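Side-chain contacts in VC0179-like protein (Escherichia coli, PDB 4XJ6), which probably makes cyclic GMP-AMP from nucleoside triphosphates, as a bacterial homologue of cyclic GMP-AMP synthase that binds a GTP analogue and magnesium: residues R34-E39 and K161-E166; N7-N12 and R387-A392; P347-E352 and A361-M366; M136-F141 and T150-L155; N306-E311 and T319-L324. One frame throughout, in Å; residues are numbered along the deposited sequence.

Contact 1 of 5, residues R34-E39 and K161-E166; sequences RQIVRE and KSLEAE
Leu163 shows how one branched side chain can supply one whole side of a contact between two helices: its two methyls are shared out between two successive residues of the other helix, Ile36 and Val37. CD1 takes Val37, coming within 3.8 Å of Val37 CG2 and 4.1 Å of the Val37 backbone atom CA, so this branch lies close in against the helix itself. CD2 takes the neighbour and stands 4.1 Å from Ile36 CG2. The leucine meets Val37 at about a right angle, whereas it runs across Ile36 on a slant. With Leu163 CG anti to its own carbonyl carbon (chi1 -68°), the fork opens toward the residues 34-39. The meeting joins helix 24-57 to the last turns of helix 149-166, part of the nucleotidyltransferase domain of this cyclase, and Trp170 of the strand 170-174 touches both Ile36 and Leu163. The same helix pair is tied a second time by polar groups, since Arg40 reaches Glu166 through a salt bridge and Ser162 through a hydrogen bond. Elsewhere on helix 24-57, Arg34 and Arg38 lay their guanidinium groups over one another, each offset toward the rim of its partner. Arg38 is paired with the carboxylate of Asp132 and Arg34 with the hydroxyl of Thr109, which brings these two long side chains to the central sheet.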
# COMPACT_ATOMS: atom_id res chain seq x y z
N ARG A 34 -12.29 -6.56 -2.17
CA ARG A 34 -11.07 -7.29 -2.52
C ARG A 34 -11.40 -8.62 -3.19
O ARG A 34 -10.73 -9.03 -4.13
CB ARG A 34 -10.22 -7.53 -1.27
CG ARG A 34 -8.93 -8.30 -1.52
CD ARG A 34 -8.20 -8.59 -0.22
NE ARG A 34 -8.96 -9.49 0.64
CZ ARG A 34 -8.61 -9.82 1.88
NH1 ARG A 34 -7.49 -9.33 2.41
NH2 ARG A 34 -9.36 -10.65 2.59
N GLN A 35 -12.45 -9.27 -2.70
CA GLN A 35 -12.86 -10.57 -3.22
C GLN A 35 -13.32 -10.46 -4.67
O GLN A 35 -13.06 -11.35 -5.48
CB GLN A 35 -13.97 -11.16 -2.36
CG GLN A 35 -14.20 -12.64 -2.59
CD GLN A 35 -15.34 -13.19 -1.77
OE1 GLN A 35 -16.39 -12.55 -1.65
NE2 GLN A 35 -15.15 -14.37 -1.19
N ILE A 36 -14.01 -9.37 -4.99
CA ILE A 36 -14.44 -9.10 -6.35
C ILE A 36 -13.25 -9.05 -7.32
O ILE A 36 -13.30 -9.60 -8.41
CB ILE A 36 -15.22 -7.76 -6.44
CG1 ILE A 36 -16.54 -7.85 -5.67
CG2 ILE A 36 -15.47 -7.39 -7.89
CD1 ILE A 36 -17.26 -6.52 -5.53
N VAL A 37 -12.18 -8.39 -6.89
CA VAL A 37 -10.99 -8.25 -7.71
C VAL A 37 -10.24 -9.57 -7.83
O VAL A 37 -9.73 -9.92 -8.90
CB VAL A 37 -10.05 -7.17 -7.14
CG1 VAL A 37 -8.75 -7.10 -7.93
CG2 VAL A 37 -10.75 -5.83 -7.13
N ARG A 38 -10.20 -10.32 -6.73
CA ARG A 38 -9.53 -11.61 -6.71
C ARG A 38 -10.21 -12.61 -7.65
O ARG A 38 -9.55 -13.28 -8.44
CB ARG A 38 -9.50 -12.18 -5.29
CG ARG A 38 -8.60 -11.42 -4.33
CD ARG A 38 -8.44 -12.15 -3.00
NE ARG A 38 -7.49 -11.47 -2.11
CZ ARG A 38 -7.05 -11.97 -0.96
NH1 ARG A 38 -7.47 -13.16 -0.55
NH2 ARG A 38 -6.19 -11.29 -0.23
N GLU A 39 -11.54 -12.68 -7.56
CA GLU A 39 -12.32 -13.61 -8.37
C GLU A 39 -12.20 -13.29 -9.86
O GLU A 39 -12.14 -14.20 -10.69
CB GLU A 39 -13.78 -13.59 -7.93
CG GLU A 39 -14.03 -14.20 -6.56
CD GLU A 39 -15.36 -13.79 -5.97
OE1 GLU A 39 -16.04 -12.93 -6.57
OE2 GLU A 39 -15.73 -14.33 -4.90
N LYS A 161 -9.29 -3.56 -15.82
CA LYS A 161 -9.95 -2.84 -16.91
C LYS A 161 -11.31 -3.44 -17.22
O LYS A 161 -12.21 -2.74 -17.69
CB LYS A 161 -9.07 -2.84 -18.16
CG LYS A 161 -7.91 -1.86 -18.10
CD LYS A 161 -7.02 -1.98 -19.32
CE LYS A 161 -6.77 -0.61 -19.94
NZ LYS A 161 -5.35 -0.42 -20.33
N SER A 162 -11.47 -4.74 -16.96
CA SER A 162 -12.76 -5.39 -17.14
C SER A 162 -13.73 -4.93 -16.06
O SER A 162 -14.93 -4.79 -16.30
CB SER A 162 -12.62 -6.91 -17.12
OG SER A 162 -12.33 -7.37 -15.81
N LEU A 163 -13.20 -4.70 -14.86
CA LEU A 163 -13.98 -4.18 -13.75
C LEU A 163 -14.36 -2.72 -14.01
O LEU A 163 -15.47 -2.29 -13.70
CB LEU A 163 -13.21 -4.31 -12.44
CG LEU A 163 -12.99 -5.73 -11.93
CD1 LEU A 163 -12.17 -5.72 -10.65
CD2 LEU A 163 -14.33 -6.42 -11.70
N GLU A 164 -13.41 -1.97 -14.58
CA GLU A 164 -13.64 -0.58 -14.95
C GLU A 164 -14.77 -0.46 -15.97
O GLU A 164 -15.68 0.34 -15.81
CB GLU A 164 -12.36 0.03 -15.52
CG GLU A 164 -12.55 1.38 -16.17
CD GLU A 164 -11.27 1.95 -16.74
OE1 GLU A 164 -10.77 1.40 -17.75
OE2 GLU A 164 -10.75 2.93 -16.18
N ALA A 165 -14.68 -1.27 -17.02
CA ALA A 165 -15.63 -1.20 -18.13
C ALA A 165 -17.04 -1.64 -17.72
O ALA A 165 -18.03 -1.11 -18.23
CB ALA A 165 -15.14 -2.05 -19.28
N GLU A 166 -17.12 -2.60 -16.81
CA GLU A 166 -18.40 -3.17 -16.42
C GLU A 166 -19.05 -2.45 -15.24
O GLU A 166 -20.22 -2.68 -14.94
CB GLU A 166 -18.23 -4.65 -16.09
CG GLU A 166 -17.96 -5.53 -17.30
CD GLU A 166 -17.70 -6.97 -16.93
OE1 GLU A 166 -17.64 -7.27 -15.72
OE2 GLU A 166 -17.57 -7.81 -17.85

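Contact 2 of 5, residues N7-N12 and R387-A392; sequences NYYSHN and RKINEA
Tyr8 and Ile389 mark where the two backbones come nearest, with their CA atoms 9.6 Å apart. Residues 7-10 end a short helix near the N-terminus, and residues 387-392 belong to helix 382-393, which kinks as the amides of Glu391 and Ala392 lose their bonds to the preceding turn. Tyr8 and Ile389 lie alongside each other, pointing opposite ways. The isoleucine CD1 sits over the ring as an off-centre CH-pi contact, 4.2 Å from the centroid of Tyr8, while its CG2 lies 3.6 Å from Tyr8 CZ. Tyr9 adds its own ring end, with OH 3.7 Å from Ile389 CD1, and stacks on Phe281 beyond. At the edge of the Tyr8 ring the hydroxyl donates to the Asn390 amide, OH to OD1 2.5 Å, almost in line with the carbonyl (171°), although the ring and amide planes stand 44° apart. The other end of that amide, ND2, is bonded to the Val397 backbone oxygen. One asparagine thus answers a buried phenol on one side and the chain on the other. Tied at both ends, the amide is probably fixed in its rotation, joining the N-terminal helix to the C-terminal domain through both polar and apolar atoms.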
# COMPACT_ATOMS: atom_id res chain seq x y z
N ASN A 7 -6.88 11.28 26.10
CA ASN A 7 -8.25 10.91 25.74
C ASN A 7 -8.63 11.43 24.35
O ASN A 7 -9.43 10.81 23.66
CB ASN A 7 -9.24 11.42 26.79
CG ASN A 7 -9.46 10.43 27.91
OD1 ASN A 7 -10.29 9.53 27.80
ND2 ASN A 7 -8.70 10.58 28.99
N TYR A 8 -8.06 12.56 23.96
CA TYR A 8 -8.21 13.07 22.60
C TYR A 8 -7.74 12.00 21.62
O TYR A 8 -8.38 11.75 20.60
CB TYR A 8 -7.41 14.36 22.41
CG TYR A 8 -7.24 14.79 20.96
CD1 TYR A 8 -8.14 15.66 20.36
CD2 TYR A 8 -6.16 14.34 20.21
CE1 TYR A 8 -7.98 16.06 19.05
CE2 TYR A 8 -5.99 14.73 18.89
CZ TYR A 8 -6.91 15.60 18.32
OH TYR A 8 -6.75 15.99 17.01
N TYR A 9 -6.63 11.36 21.96
CA TYR A 9 -6.01 10.36 21.10
C TYR A 9 -6.72 9.01 21.11
O TYR A 9 -6.96 8.42 20.05
CB TYR A 9 -4.54 10.16 21.49
CG TYR A 9 -3.60 11.26 21.05
CD1 TYR A 9 -3.45 11.58 19.71
CD2 TYR A 9 -2.85 11.97 21.98
CE1 TYR A 9 -2.59 12.57 19.30
CE2 TYR A 9 -1.98 12.97 21.58
CZ TYR A 9 -1.85 13.27 20.24
OH TYR A 9 -1.00 14.26 19.83
N SER A 10 -7.07 8.52 22.30
CA SER A 10 -7.39 7.11 22.46
C SER A 10 -8.79 6.78 23.00
O SER A 10 -9.10 5.60 23.18
CB SER A 10 -6.36 6.46 23.38
OG SER A 10 -6.44 7.03 24.67
N HIS A 11 -9.62 7.78 23.25
CA HIS A 11 -10.94 7.51 23.81
C HIS A 11 -11.80 6.75 22.80
O HIS A 11 -11.77 7.04 21.60
CB HIS A 11 -11.64 8.81 24.22
CG HIS A 11 -12.80 8.60 25.15
ND1 HIS A 11 -14.11 8.79 24.76
CD2 HIS A 11 -12.84 8.21 26.44
CE1 HIS A 11 -14.91 8.53 25.78
NE2 HIS A 11 -14.17 8.18 26.82
N ASN A 12 -12.56 5.77 23.28
CA ASN A 12 -13.40 4.97 22.40
C ASN A 12 -14.49 5.80 21.73
O ASN A 12 -14.99 6.77 22.30
CB ASN A 12 -14.02 3.80 23.17
CG ASN A 12 -14.63 4.23 24.49
OD1 ASN A 12 -14.83 5.41 24.75
ND2 ASN A 12 -14.94 3.25 25.34
N ARG A 387 -9.08 22.94 18.52
CA ARG A 387 -8.89 23.57 17.21
C ARG A 387 -7.43 23.63 16.80
O ARG A 387 -7.10 23.58 15.62
CB ARG A 387 -9.48 24.98 17.20
CG ARG A 387 -11.00 25.05 17.24
CD ARG A 387 -11.47 26.44 16.87
NE ARG A 387 -10.76 27.47 17.62
CZ ARG A 387 -11.19 28.00 18.76
NH1 ARG A 387 -12.35 27.60 19.28
NH2 ARG A 387 -10.48 28.93 19.38
N LYS A 388 -6.54 23.75 17.79
CA LYS A 388 -5.12 23.89 17.52
C LYS A 388 -4.50 22.55 17.12
O LYS A 388 -3.80 22.46 16.11
CB LYS A 388 -4.40 24.47 18.73
CG LYS A 388 -3.07 25.10 18.37
CD LYS A 388 -3.27 26.23 17.38
CE LYS A 388 -1.99 26.60 16.67
NZ LYS A 388 -2.15 27.79 15.79
N ILE A 389 -4.74 21.52 17.92
CA ILE A 389 -4.18 20.20 17.65
C ILE A 389 -4.84 19.58 16.42
O ILE A 389 -4.26 18.70 15.77
CB ILE A 389 -4.35 19.26 18.87
CG1 ILE A 389 -3.51 17.99 18.69
CG2 ILE A 389 -5.81 18.92 19.08
CD1 ILE A 389 -3.37 17.16 19.94
N ASN A 390 -6.03 20.05 16.08
CA ASN A 390 -6.73 19.60 14.88
C ASN A 390 -6.18 20.26 13.62
O ASN A 390 -6.61 19.94 12.51
CB ASN A 390 -8.23 19.86 15.00
CG ASN A 390 -8.96 18.77 15.75
OD1 ASN A 390 -8.35 17.81 16.22
ND2 ASN A 390 -10.28 18.90 15.87
N GLU A 391 -5.24 21.17 13.79
CA GLU A 391 -4.52 21.72 12.65
C GLU A 391 -3.48 20.71 12.19
O GLU A 391 -3.02 20.75 11.05
CB GLU A 391 -3.86 23.05 12.99
CG GLU A 391 -4.84 24.18 13.28
CD GLU A 391 -4.15 25.46 13.68
OE1 GLU A 391 -2.99 25.66 13.28
OE2 GLU A 391 -4.77 26.28 14.39
N ALA A 392 -3.13 19.81 13.09
CA ALA A 392 -2.14 18.77 12.81
C ALA A 392 -2.79 17.52 12.24
O ALA A 392 -2.33 16.97 11.24
CB ALA A 392 -1.36 18.44 14.06

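Contact 3 of 5, residues P347-E352 and A361-M366; sequences PLFPAE and AIVETM
Phe349 meets Ile362 with the rim of its ring, not a face: the isoleucine methyl CD1 lies in the ring plane, 3.8 Å from Phe349 CE1. Phe349 comes from a loop in which Leu348 and Phe349 both face Val337, a classic beta bulge. The phenylalanine and Ile362 lie side by side with their ends directed oppositely. From the other side of the ring's axis, CE2 approaches Val363 CG2 at 4.2 Å, so two consecutive residues of helix 357-377 are touched by the two epsilon carbons of one ring. CG lies roughly opposite the backbone N (chi1 -152°), which carries the ring out from the loop to the helix. Other aromatic rings complete the setting: His359 and Phe333 each meet Phe349 edge to face. On the same helix Thr365 folds its hydroxyl back on the preceding turn, OG1 to Ala361 O 2.7 Å, while its amide bonds to that oxygen from the opposite face of the carbonyl plane. The loop belongs to the C-terminal domain, and Leu348, next to Phe349, touches the bound 3'-deoxy-GTP, whereas the Phe349 side chain itself lies about 10 Å from the nucleotide. Across the contact itself only carbon meets carbon. Its hold is therefore one of shape and burial, and it demands no exact bond direction.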
# COMPACT_ATOMS: atom_id res chain seq x y z
N PRO A 347 17.57 4.17 -0.18
CA PRO A 347 16.87 4.39 1.09
C PRO A 347 15.45 4.88 0.86
O PRO A 347 15.12 5.31 -0.25
CB PRO A 347 17.73 5.46 1.77
CG PRO A 347 18.32 6.23 0.63
CD PRO A 347 18.57 5.22 -0.45
N LEU A 348 14.60 4.80 1.88
CA LEU A 348 13.24 5.31 1.79
C LEU A 348 13.25 6.82 1.64
O LEU A 348 12.38 7.41 1.00
CB LEU A 348 12.42 4.90 3.02
CG LEU A 348 12.28 3.41 3.29
CD1 LEU A 348 11.54 3.17 4.59
CD2 LEU A 348 11.56 2.72 2.14
N PHE A 349 14.26 7.44 2.24
CA PHE A 349 14.40 8.89 2.24
C PHE A 349 15.88 9.24 2.37
O PHE A 349 16.55 8.78 3.30
CB PHE A 349 13.60 9.49 3.40
CG PHE A 349 13.13 10.89 3.14
CD1 PHE A 349 11.89 11.11 2.55
CD2 PHE A 349 13.90 11.98 3.50
CE1 PHE A 349 11.44 12.39 2.32
CE2 PHE A 349 13.45 13.27 3.27
CZ PHE A 349 12.22 13.47 2.68
N PRO A 350 16.40 10.04 1.43
CA PRO A 350 17.84 10.34 1.40
C PRO A 350 18.32 11.16 2.59
O PRO A 350 17.50 11.79 3.27
CB PRO A 350 18.00 11.15 0.10
CG PRO A 350 16.66 11.77 -0.11
CD PRO A 350 15.67 10.75 0.37
N ALA A 351 19.62 11.13 2.85
CA ALA A 351 20.23 12.00 3.85
C ALA A 351 20.11 13.45 3.39
O ALA A 351 19.92 13.70 2.20
CB ALA A 351 21.68 11.63 4.10
N GLU A 352 20.22 14.38 4.33
CA GLU A 352 19.97 15.80 4.06
C GLU A 352 20.79 16.35 2.89
O GLU A 352 20.29 17.14 2.09
CB GLU A 352 20.24 16.63 5.32
CG GLU A 352 19.83 18.08 5.21
CD GLU A 352 19.91 18.81 6.53
OE1 GLU A 352 20.23 18.17 7.55
OE2 GLU A 352 19.64 20.03 6.55
N ALA A 361 10.59 20.26 1.38
CA ALA A 361 9.20 20.65 1.62
C ALA A 361 8.56 19.73 2.64
O ALA A 361 7.78 20.17 3.50
CB ALA A 361 8.42 20.63 0.32
N ILE A 362 8.89 18.44 2.56
CA ILE A 362 8.39 17.45 3.50
C ILE A 362 8.94 17.68 4.90
O ILE A 362 8.20 17.69 5.88
CB ILE A 362 8.75 16.02 3.04
CG1 ILE A 362 8.01 15.67 1.74
CG2 ILE A 362 8.41 15.01 4.12
CD1 ILE A 362 8.35 14.30 1.20
N VAL A 363 10.25 17.88 4.99
CA VAL A 363 10.93 18.06 6.27
C VAL A 363 10.49 19.35 6.97
O VAL A 363 10.29 19.37 8.18
CB VAL A 363 12.46 18.09 6.10
CG1 VAL A 363 13.16 18.25 7.44
CG2 VAL A 363 12.94 16.82 5.40
N GLU A 364 10.32 20.41 6.19
CA GLU A 364 9.89 21.69 6.75
C GLU A 364 8.44 21.63 7.21
O GLU A 364 8.04 22.35 8.12
CB GLU A 364 10.09 22.82 5.74
CG GLU A 364 11.55 23.09 5.41
CD GLU A 364 11.77 24.47 4.82
OE1 GLU A 364 10.87 25.32 4.95
OE2 GLU A 364 12.84 24.70 4.22
N THR A 365 7.66 20.76 6.57
CA THR A 365 6.29 20.52 7.01
C THR A 365 6.30 19.74 8.32
O THR A 365 5.51 19.99 9.22
CB THR A 365 5.47 19.74 5.96
OG1 THR A 365 5.39 20.49 4.75
CG2 THR A 365 4.05 19.48 6.48
N MET A 366 7.23 18.79 8.41
CA MET A 366 7.39 17.98 9.62
C MET A 366 7.79 18.83 10.81
O MET A 366 7.32 18.60 11.93
CB MET A 366 8.44 16.89 9.40
CG MET A 366 8.01 15.79 8.46
SD MET A 366 9.28 14.53 8.25
CE MET A 366 8.36 13.34 7.28

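Contact 4 of 5, residues M136-F141 and T150-L155; sequences MPMTVF and TLLLLL
Met138 and Leu152 meet because of two torsions of the methionine. CG stands between the backbone N and the carbonyl carbon (chi1 71°), the next torsion is extended, and the chain bends at chi3 (67°), which brings the methyl CE around toward the helix. There it lies 3.7 Å from Leu152 CD1, and the two side chains reach toward each other tip to tip. Met136 behaves differently. Its CG is anti to the backbone N (chi1 -176°) and starts out toward the helix, but the torsion that follows carries its sulfur and methyl away, so what touches Leu152 is the methylene CG, 4.2 Å from CD2. A single leucine thereby receives the end of one methionine on one methyl and the root of another on its second methyl. This is strand-to-helix packing within the nucleotidyltransferase domain: residues 136-138 belong to the far part of the long strand 128-138, whose early part carries Asp129 and Asp131, ligands of magnesium, and helix 149-166 follows it in the chain and lies against the sheet. The backbone of Met136 is bonded to Tyr195 and Ile197 on the neighbouring parallel strand, and Met194 of that strand touches both Met136 and Leu152, so the leucine is set against two strands. Around the same layer, Phe45 of helix 24-57 touches Met136 and also Leu155, one turn along from Leu152. Met138 in turn rests on Pro145 and Ile147 of the loop that leads into the helix.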
# COMPACT_ATOMS: atom_id res chain seq x y z
N MET A 136 2.05 -15.55 -8.80
CA MET A 136 2.03 -16.67 -9.73
C MET A 136 3.17 -17.64 -9.46
O MET A 136 4.34 -17.30 -9.65
CB MET A 136 2.10 -16.18 -11.18
CG MET A 136 1.98 -17.29 -12.21
SD MET A 136 0.41 -18.17 -12.10
CE MET A 136 0.66 -19.47 -13.30
N PRO A 137 2.84 -18.86 -9.00
CA PRO A 137 3.83 -19.93 -8.83
C PRO A 137 4.42 -20.36 -10.17
O PRO A 137 3.68 -20.64 -11.11
CB PRO A 137 3.01 -21.06 -8.19
CG PRO A 137 1.81 -20.40 -7.61
CD PRO A 137 1.51 -19.26 -8.53
N MET A 138 5.75 -20.41 -10.24
CA MET A 138 6.42 -20.75 -11.49
C MET A 138 7.86 -21.13 -11.23
O MET A 138 8.37 -20.95 -10.12
CB MET A 138 6.36 -19.58 -12.47
CG MET A 138 7.25 -18.42 -12.06
SD MET A 138 7.12 -17.00 -13.16
CE MET A 138 5.43 -16.48 -12.86
N THR A 139 8.53 -21.66 -12.25
CA THR A 139 9.97 -21.84 -12.18
C THR A 139 10.62 -20.46 -12.07
O THR A 139 10.38 -19.59 -12.91
CB THR A 139 10.53 -22.59 -13.40
OG1 THR A 139 9.95 -23.89 -13.48
CG2 THR A 139 12.04 -22.72 -13.29
N VAL A 140 11.43 -20.27 -11.04
CA VAL A 140 12.17 -19.02 -10.88
C VAL A 140 13.67 -19.30 -10.89
O VAL A 140 14.23 -19.84 -9.94
CB VAL A 140 11.79 -18.28 -9.59
CG1 VAL A 140 12.71 -17.08 -9.36
CG2 VAL A 140 10.33 -17.85 -9.63
N PHE A 141 14.32 -18.93 -11.99
CA PHE A 141 15.75 -19.14 -12.14
C PHE A 141 16.53 -18.13 -11.31
O PHE A 141 15.94 -17.22 -10.71
CB PHE A 141 16.15 -19.06 -13.60
CG PHE A 141 15.41 -20.01 -14.50
CD1 PHE A 141 15.65 -21.37 -14.45
CD2 PHE A 141 14.46 -19.53 -15.40
CE1 PHE A 141 14.97 -22.24 -15.27
CE2 PHE A 141 13.78 -20.40 -16.22
CZ PHE A 141 14.03 -21.76 -16.16
N THR A 150 5.54 -9.04 -18.83
CA THR A 150 4.52 -8.33 -19.59
C THR A 150 3.21 -9.12 -19.63
O THR A 150 2.13 -8.55 -19.50
CB THR A 150 4.98 -8.06 -21.03
OG1 THR A 150 6.18 -7.27 -21.00
CG2 THR A 150 3.91 -7.31 -21.81
N LEU A 151 3.33 -10.43 -19.81
CA LEU A 151 2.18 -11.32 -19.85
C LEU A 151 1.36 -11.20 -18.57
O LEU A 151 0.15 -10.95 -18.61
CB LEU A 151 2.63 -12.77 -20.05
CG LEU A 151 1.62 -13.83 -20.51
CD1 LEU A 151 2.35 -15.00 -21.15
CD2 LEU A 151 0.75 -14.33 -19.36
N LEU A 152 2.03 -11.38 -17.43
CA LEU A 152 1.38 -11.33 -16.12
C LEU A 152 0.79 -9.96 -15.83
O LEU A 152 -0.28 -9.85 -15.23
CB LEU A 152 2.38 -11.71 -15.03
CG LEU A 152 3.08 -13.07 -15.21
CD1 LEU A 152 4.20 -13.22 -14.20
CD2 LEU A 152 2.06 -14.18 -15.07
N LEU A 153 1.49 -8.92 -16.26
CA LEU A 153 1.04 -7.55 -16.07
C LEU A 153 -0.20 -7.25 -16.90
O LEU A 153 -1.11 -6.55 -16.46
CB LEU A 153 2.15 -6.56 -16.41
CG LEU A 153 3.28 -6.44 -15.38
CD1 LEU A 153 4.39 -5.55 -15.91
CD2 LEU A 153 2.74 -5.92 -14.05
N LEU A 154 -0.24 -7.80 -18.11
CA LEU A 154 -1.39 -7.62 -19.00
C LEU A 154 -2.61 -8.38 -18.49
O LEU A 154 -3.75 -8.00 -18.77
CB LEU A 154 -1.05 -8.07 -20.42
CG LEU A 154 -0.24 -7.09 -21.26
CD1 LEU A 154 0.01 -7.65 -22.65
CD2 LEU A 154 -0.95 -5.74 -21.34
N LEU A 155 -2.38 -9.45 -17.74
CA LEU A 155 -3.47 -10.21 -17.14
C LEU A 155 -4.07 -9.47 -15.95
O LEU A 155 -5.27 -9.55 -15.70
CB LEU A 155 -2.99 -11.59 -16.71
CG LEU A 155 -2.56 -12.53 -17.84
CD1 LEU A 155 -2.27 -13.92 -17.29
CD2 LEU A 155 -3.62 -12.59 -18.93

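Contact 5 of 5, residues N306-E311 and T319-L324; sequences NILDRE and TGTMKL
Leu324 sends its CB toward the residues 306-311, and the branch point CG comes next, 4.4 Å from Ile307 CG2. Beyond it the tip divides. Methyl CD2 settles 4.0 Å from Glu311 CB, and CD1 lies at 4.3 Å from that same Glu311 CB, so the two methyls share one methylene. CG is anti to the backbone N (chi1 169°), which extends the leucine away from its helix and across the gap. The two helices concerned, 297-310 and 318-335, follow each other in the C-terminal domain, joined by a short loop in which His313 touches Leu324, Leu308 and Thr321. Nearer the start of the second helix, Leu308 crosses Thr321 at about a right angle, CD2 to CG2 4.1 Å, so the threonine offers its methyl here. Its hydroxyl is engaged by the backbone oxygen of Asp317. Glu311 lends only its aliphatic root to Leu324. Its chain bends at chi2 (-73°), and the carboxylate meets the rim of the Arg310 guanidinium in plane, NH1 to OE2 3.6 Å, as a salt bridge, while Arg310 also pairs with Glu332 on the second helix.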
# COMPACT_ATOMS: atom_id res chain seq x y z
N ASN A 306 12.41 3.92 14.66
CA ASN A 306 13.81 4.27 14.88
C ASN A 306 13.93 5.19 16.09
O ASN A 306 14.85 5.07 16.90
CB ASN A 306 14.42 4.93 13.64
CG ASN A 306 14.75 3.92 12.55
OD1 ASN A 306 14.76 2.71 12.79
ND2 ASN A 306 15.03 4.41 11.35
N ILE A 307 12.97 6.11 16.20
CA ILE A 307 12.90 7.02 17.34
C ILE A 307 12.53 6.26 18.61
O ILE A 307 13.20 6.39 19.63
CB ILE A 307 11.87 8.13 17.10
CG1 ILE A 307 12.31 9.02 15.93
CG2 ILE A 307 11.70 8.97 18.35
CD1 ILE A 307 11.27 10.04 15.51
N LEU A 308 11.47 5.47 18.53
CA LEU A 308 10.95 4.77 19.70
C LEU A 308 11.88 3.65 20.16
O LEU A 308 11.79 3.20 21.30
CB LEU A 308 9.56 4.20 19.40
CG LEU A 308 8.46 5.25 19.18
CD1 LEU A 308 7.10 4.59 19.11
CD2 LEU A 308 8.50 6.30 20.27
N ASP A 309 12.77 3.20 19.28
CA ASP A 309 13.77 2.21 19.66
C ASP A 309 14.92 2.89 20.39
O ASP A 309 15.50 2.32 21.32
CB ASP A 309 14.31 1.47 18.43
CG ASP A 309 13.47 0.27 18.06
OD1 ASP A 309 12.92 -0.38 18.98
OD2 ASP A 309 13.35 -0.03 16.86
N ARG A 310 15.24 4.11 19.97
CA ARG A 310 16.40 4.83 20.49
C ARG A 310 16.10 5.60 21.77
O ARG A 310 16.94 5.67 22.67
CB ARG A 310 16.92 5.79 19.43
CG ARG A 310 18.20 6.52 19.80
CD ARG A 310 18.44 7.73 18.91
NE ARG A 310 18.28 7.40 17.50
CZ ARG A 310 17.58 8.12 16.63
NH1 ARG A 310 16.96 9.23 17.04
NH2 ARG A 310 17.48 7.74 15.36
N GLU A 311 14.91 6.18 21.85
CA GLU A 311 14.57 7.09 22.94
C GLU A 311 13.63 6.46 23.96
O GLU A 311 12.63 5.83 23.59
CB GLU A 311 13.95 8.37 22.38
CG GLU A 311 14.66 8.93 21.15
CD GLU A 311 15.99 9.58 21.48
OE1 GLU A 311 16.33 9.69 22.68
OE2 GLU A 311 16.71 9.98 20.54
N THR A 319 0.38 11.54 24.66
CA THR A 319 0.62 12.97 24.52
C THR A 319 2.11 13.27 24.49
O THR A 319 2.61 13.91 23.57
CB THR A 319 -0.02 13.78 25.67
OG1 THR A 319 -1.44 13.54 25.70
CG2 THR A 319 0.23 15.27 25.49
N GLY A 320 2.83 12.78 25.50
CA GLY A 320 4.27 12.95 25.57
C GLY A 320 4.98 12.23 24.44
O GLY A 320 5.92 12.77 23.85
N THR A 321 4.54 11.01 24.14
CA THR A 321 5.15 10.21 23.09
C THR A 321 5.04 10.86 21.71
O THR A 321 6.01 10.88 20.95
CB THR A 321 4.53 8.80 23.03
OG1 THR A 321 4.82 8.10 24.25
CG2 THR A 321 5.08 8.01 21.85
N MET A 322 3.87 11.39 21.39
CA MET A 322 3.66 12.08 20.12
C MET A 322 4.51 13.35 20.04
O MET A 322 4.99 13.71 18.97
CB MET A 322 2.18 12.42 19.92
CG MET A 322 1.31 11.23 19.53
SD MET A 322 1.86 10.42 18.02
CE MET A 322 1.62 11.73 16.82
N LYS A 323 4.68 14.01 21.18
CA LYS A 323 5.52 15.19 21.26
C LYS A 323 6.99 14.83 21.03
O LYS A 323 7.72 15.56 20.37
CB LYS A 323 5.35 15.89 22.61
CG LYS A 323 4.09 16.73 22.72
CD LYS A 323 3.82 17.12 24.16
CE LYS A 323 5.01 17.83 24.78
NZ LYS A 323 4.81 18.05 26.24
N LEU A 324 7.39 13.68 21.58
CA LEU A 324 8.74 13.17 21.37
C LEU A 324 8.98 12.87 19.90
O LEU A 324 10.01 13.24 19.34
CB LEU A 324 8.96 11.90 22.21
CG LEU A 324 10.23 11.10 21.90
CD1 LEU A 324 11.47 11.91 22.24
CD2 LEU A 324 10.22 9.77 22.65

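All five contacts are buried rather than surface, yet they fall in two parts of the molecule. Contacts 1 and 4 share helix 149-166, which uses Leu163 against another helix and Leu152 against a strand; their centres are 20 Å apart. Contacts 2, 3 and 5 gather around the C-terminal helices, and contacts 2 and 5 touch directly, Tyr9 OH lying 3.7 Å from Met322 CB. Contact 2 differs in kind, because a hydrogen bond runs between its two segments, whereas the others meet through carbon alone. Partly exposed residues enter at Ile36, Asn390, Ile362, Glu311 and Leu324, while every touching residue of contact 4 is buried.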